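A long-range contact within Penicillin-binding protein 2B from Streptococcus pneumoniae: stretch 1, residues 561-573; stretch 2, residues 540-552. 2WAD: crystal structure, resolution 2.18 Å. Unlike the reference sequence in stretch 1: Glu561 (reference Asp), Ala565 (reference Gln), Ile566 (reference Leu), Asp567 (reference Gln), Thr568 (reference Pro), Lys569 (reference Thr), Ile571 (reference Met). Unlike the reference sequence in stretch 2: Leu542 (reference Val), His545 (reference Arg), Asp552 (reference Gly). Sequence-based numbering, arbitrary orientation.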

# COMPACT_ATOMS: atom_id res chain seq x y z
N GLU A 561 -11.03 -22.39 -5.43
CA GLU A 561 -10.28 -23.10 -4.40
C GLU A 561 -8.82 -22.68 -4.21
O GLU A 561 -8.18 -22.17 -5.13
CB GLU A 561 -10.36 -24.60 -4.65
CG GLU A 561 -10.32 -25.41 -3.37
CD GLU A 561 -10.58 -26.88 -3.60
OE1 GLU A 561 -11.00 -27.27 -4.72
OE2 GLU A 561 -10.37 -27.66 -2.64
N LEU A 562 -8.28 -22.91 -3.01
CA LEU A 562 -6.91 -22.51 -2.66
C LEU A 562 -5.81 -22.98 -3.61
O LEU A 562 -5.60 -24.18 -3.78
CB LEU A 562 -6.58 -22.95 -1.24
CG LEU A 562 -5.20 -22.51 -0.73
CD1 LEU A 562 -5.03 -21.00 -0.68
CD2 LEU A 562 -4.84 -23.12 0.62
N ILE A 563 -5.10 -22.05 -4.24
CA ILE A 563 -3.93 -22.44 -5.02
C ILE A 563 -2.71 -22.46 -4.10
O ILE A 563 -1.97 -23.45 -4.07
CB ILE A 563 -3.65 -21.50 -6.20
CG1 ILE A 563 -4.86 -21.42 -7.14
CG2 ILE A 563 -2.41 -21.94 -6.97
CD1 ILE A 563 -5.43 -22.77 -7.48
N GLN A 564 -2.52 -21.40 -3.33
CA GLN A 564 -1.32 -21.23 -2.51
C GLN A 564 -1.53 -20.17 -1.42
O GLN A 564 -1.82 -19.02 -1.72
CB GLN A 564 -0.15 -20.82 -3.40
CG GLN A 564 1.12 -20.42 -2.65
CD GLN A 564 2.22 -19.98 -3.59
OE1 GLN A 564 2.37 -20.51 -4.70
NE2 GLN A 564 3.02 -19.02 -3.16
N ALA A 565 -1.37 -20.56 -0.17
CA ALA A 565 -1.50 -19.62 0.93
C ALA A 565 -0.25 -18.76 0.99
O ALA A 565 0.82 -19.20 0.60
CB ALA A 565 -1.69 -20.36 2.24
N ILE A 566 -0.37 -17.53 1.48
CA ILE A 566 0.81 -16.69 1.65
C ILE A 566 1.49 -17.04 2.97
O ILE A 566 0.94 -16.82 4.06
CB ILE A 566 0.50 -15.20 1.53
CG1 ILE A 566 0.26 -14.86 0.06
CG2 ILE A 566 1.66 -14.37 2.09
CD1 ILE A 566 -0.53 -13.59 -0.13
N ASP A 567 2.68 -17.61 2.85
CA ASP A 567 3.36 -18.17 3.99
C ASP A 567 3.93 -17.09 4.92
O ASP A 567 4.18 -15.96 4.52
CB ASP A 567 4.46 -19.14 3.52
CG ASP A 567 3.90 -20.30 2.70
OD1 ASP A 567 2.75 -20.73 2.95
OD2 ASP A 567 4.62 -20.78 1.80
N THR A 568 4.10 -17.44 6.18
CA THR A 568 4.60 -16.49 7.15
C THR A 568 6.06 -16.16 6.86
O THR A 568 6.84 -17.06 6.59
CB THR A 568 4.49 -17.07 8.55
OG1 THR A 568 3.11 -17.18 8.89
CG2 THR A 568 5.20 -16.18 9.54
N LYS A 569 6.45 -14.89 6.96
CA LYS A 569 7.81 -14.53 6.58
C LYS A 569 8.57 -13.90 7.73
O LYS A 569 8.26 -12.79 8.14
CB LYS A 569 7.80 -13.59 5.38
CG LYS A 569 9.15 -13.42 4.69
CD LYS A 569 9.11 -12.29 3.67
CE LYS A 569 8.01 -12.49 2.62
NZ LYS A 569 7.87 -11.30 1.73
N GLU A 570 9.57 -14.61 8.24
CA GLU A 570 10.42 -14.11 9.32
C GLU A 570 11.50 -13.19 8.77
O GLU A 570 12.19 -13.55 7.82
CB GLU A 570 11.07 -15.27 10.08
CG GLU A 570 10.06 -16.19 10.70
CD GLU A 570 9.78 -17.42 9.86
OE1 GLU A 570 10.07 -17.41 8.65
OE2 GLU A 570 9.27 -18.40 10.43
N ILE A 571 11.63 -12.00 9.36
CA ILE A 571 12.54 -10.97 8.86
C ILE A 571 13.86 -10.95 9.64
O ILE A 571 14.94 -10.77 9.07
CB ILE A 571 11.91 -9.56 8.90
CG1 ILE A 571 10.60 -9.53 8.08
CG2 ILE A 571 12.88 -8.48 8.36
CD1 ILE A 571 9.94 -8.15 8.00
N ASN A 572 13.75 -11.09 10.96
CA ASN A 572 14.90 -11.15 11.87
C ASN A 572 14.42 -11.61 13.23
O ASN A 572 13.22 -11.70 13.47
CB ASN A 572 15.56 -9.78 12.00
CG ASN A 572 14.62 -8.72 12.56
OD1 ASN A 572 13.74 -8.26 11.85
ND2 ASN A 572 14.82 -8.33 13.81
N LYS A 573 15.38 -11.90 14.12
CA LYS A 573 15.07 -12.23 15.51
C LYS A 573 15.77 -11.19 16.35
O LYS A 573 16.98 -11.07 16.21
CB LYS A 573 15.63 -13.60 15.89
CG LYS A 573 15.04 -14.13 17.18
CD LYS A 573 15.73 -15.40 17.67
CE LYS A 573 15.01 -15.98 18.88
NZ LYS A 573 14.82 -14.91 19.90
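Stretch 2 (540-552) VRLAPHIVEGIYD

Two neighbouring stretches that pair as strands, part, and pair again must satisfy their backbone polar groups in the gap by other means, and Penicillin-binding protein 2B offers a worked example. Stretch 2 runs antiparallel to stretch 1 in two separate ladders. In one, extended residues 540-542 lie beside 570-573, their axes 4.9 Å apart at closest and their directions 154° apart; in the other, strand 547-552 pairs with 561-565.

In the second ladder, Asp552 N donates to Glu561 O (2.8 Å) and Ile550 N to Gln564 O (2.8 Å). A beta bulge shifts the register by one, so that Ile550 O accepts from both Ile563 N (2.8 Å) and Gln564 N (3.2 Å). Ile566 N closes this ladder on Glu548 O (3.0 Å). Gly549 packs against Ala565, CA to CA 4.0 Å; a CB on Gly549 would clash with Tyr551 CE2. Leu562 CD1 lies over the Tyr551 ring, 3.8 Å from Tyr551 CZ, while Tyr551 OH bonds Glu548 OE2 (2.6 Å) within stretch 2.

Between the ladders, water takes over. One water accepts a hydrogen bond from Lys569 N (2.9 Å) and donates to Ala543 O (2.6 Å); another donates to both Glu548 O (2.5 Å) and Ile566 O (2.6 Å). A third donates to Ile566 O (3.0 Å), bonds Thr568 OG1 (3.1 Å) and accepts a weak bond from His545 NE2 (2.7 Å). The CA-to-CB bond of His545 points toward stretch 1, with Ile566 CG2 over its ring face, yet its ND1 donates to Val547 O (2.8 Å) in its own stretch.

In the first ladder, Ala543 N reaches Lys569 O (3.2 Å), and Ile571 N donates to Arg541 O (3.0 Å). Arg541 also uses its side chain: NH1 donates to Asn572 OD1 (3.0 Å) near the guanidinium plane, while Ile571 CD1 covers one face. Arg541 NE and NH2 are satisfied elsewhere in the structure, so each guanidinium nitrogen of this buried residue has at least one partner.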

# COMPACT_ATOMS: atom_id res chain seq x y z
N VAL A 540 10.63 -12.60 17.29
CA VAL A 540 10.64 -12.90 15.86
C VAL A 540 9.69 -12.00 15.07
O VAL A 540 8.47 -12.12 15.12
CB VAL A 540 10.31 -14.38 15.57
CG1 VAL A 540 10.22 -14.59 14.06
CG2 VAL A 540 11.37 -15.29 16.22
N ARG A 541 10.29 -11.09 14.33
CA ARG A 541 9.55 -10.04 13.66
C ARG A 541 9.05 -10.55 12.32
O ARG A 541 9.79 -11.17 11.57
CB ARG A 541 10.51 -8.90 13.44
CG ARG A 541 9.93 -7.69 12.73
CD ARG A 541 11.05 -6.67 12.71
NE ARG A 541 10.72 -5.66 11.73
CZ ARG A 541 11.47 -5.32 10.70
NH1 ARG A 541 12.67 -5.84 10.51
NH2 ARG A 541 11.00 -4.39 9.88
N LEU A 542 7.77 -10.33 12.04
CA LEU A 542 7.12 -10.94 10.89
C LEU A 542 6.61 -9.85 9.95
O LEU A 542 6.12 -8.82 10.40
CB LEU A 542 5.95 -11.79 11.37
CG LEU A 542 6.19 -13.04 12.24
CD1 LEU A 542 4.87 -13.84 12.36
CD2 LEU A 542 7.30 -13.95 11.69
N ALA A 543 6.77 -10.06 8.65
CA ALA A 543 6.24 -9.12 7.68
C ALA A 543 4.72 -9.17 7.77
O ALA A 543 4.12 -10.25 7.76
CB ALA A 543 6.69 -9.48 6.26
N PRO A 544 4.09 -7.99 7.81
CA PRO A 544 2.63 -7.90 7.77
C PRO A 544 2.16 -8.17 6.35
O PRO A 544 2.82 -7.79 5.39
CB PRO A 544 2.32 -6.46 8.20
CG PRO A 544 3.62 -5.76 8.34
CD PRO A 544 4.73 -6.67 7.86
N HIS A 545 1.07 -8.91 6.21
CA HIS A 545 0.61 -9.24 4.88
C HIS A 545 -0.91 -9.09 4.87
O HIS A 545 -1.58 -9.55 5.80
CB HIS A 545 1.11 -10.61 4.37
CG HIS A 545 0.68 -11.80 5.19
ND1 HIS A 545 -0.42 -12.56 4.87
CD2 HIS A 545 1.25 -12.39 6.26
CE1 HIS A 545 -0.54 -13.54 5.75
NE2 HIS A 545 0.47 -13.46 6.60
N ILE A 546 -1.41 -8.37 3.87
CA ILE A 546 -2.82 -8.08 3.73
C ILE A 546 -3.51 -9.20 2.94
O ILE A 546 -4.71 -9.46 3.09
CB ILE A 546 -3.01 -6.74 2.98
CG1 ILE A 546 -2.40 -5.59 3.77
CG2 ILE A 546 -4.48 -6.47 2.73
CD1 ILE A 546 -2.01 -4.37 2.93
N VAL A 547 -2.75 -9.86 2.06
CA VAL A 547 -3.26 -10.99 1.29
C VAL A 547 -3.08 -12.30 2.05
O VAL A 547 -2.01 -12.53 2.60
CB VAL A 547 -2.63 -11.07 -0.10
CG1 VAL A 547 -3.06 -12.35 -0.78
CG2 VAL A 547 -3.03 -9.84 -0.95
N GLU A 548 -4.12 -13.13 2.07
CA GLU A 548 -4.10 -14.39 2.83
C GLU A 548 -3.75 -15.57 1.95
O GLU A 548 -3.06 -16.49 2.39
CB GLU A 548 -5.44 -14.65 3.54
CG GLU A 548 -5.56 -16.01 4.29
CD GLU A 548 -5.95 -17.17 3.38
OE1 GLU A 548 -5.56 -18.32 3.64
OE2 GLU A 548 -6.66 -16.96 2.37
N GLY A 549 -4.23 -15.55 0.71
CA GLY A 549 -3.92 -16.65 -0.22
C GLY A 549 -4.25 -16.33 -1.67
O GLY A 549 -4.96 -15.38 -1.95
N ILE A 550 -3.72 -17.12 -2.59
CA ILE A 550 -4.13 -16.99 -3.99
C ILE A 550 -5.08 -18.14 -4.29
O ILE A 550 -4.78 -19.27 -3.93
CB ILE A 550 -2.93 -17.05 -4.94
CG1 ILE A 550 -1.99 -15.85 -4.69
CG2 ILE A 550 -3.40 -17.13 -6.38
CD1 ILE A 550 -0.66 -16.24 -4.09
N TYR A 551 -6.19 -17.84 -4.94
CA TYR A 551 -7.23 -18.83 -5.19
C TYR A 551 -7.54 -18.96 -6.67
O TYR A 551 -7.35 -18.01 -7.43
CB TYR A 551 -8.51 -18.43 -4.44
CG TYR A 551 -8.35 -18.54 -2.94
CD1 TYR A 551 -9.06 -19.49 -2.22
CD2 TYR A 551 -7.47 -17.71 -2.26
CE1 TYR A 551 -8.92 -19.60 -0.85
CE2 TYR A 551 -7.31 -17.83 -0.88
CZ TYR A 551 -8.04 -18.78 -0.20
OH TYR A 551 -7.89 -18.92 1.14
N ASP A 552 -8.02 -20.14 -7.05
CA ASP A 552 -8.45 -20.41 -8.41
C ASP A 552 -9.86 -19.86 -8.61
O ASP A 552 -10.52 -19.48 -7.63
CB ASP A 552 -8.49 -21.92 -8.66
CG ASP A 552 -8.32 -22.27 -10.11
OD1 ASP A 552 -8.21 -21.35 -10.96
OD2 ASP A 552 -8.31 -23.48 -10.41
O HOH W 1 4.52 -12.76 7.36
O HOH W 2 0.88 -16.13 6.96
O HOH W 3 -1.64 -16.82 4.47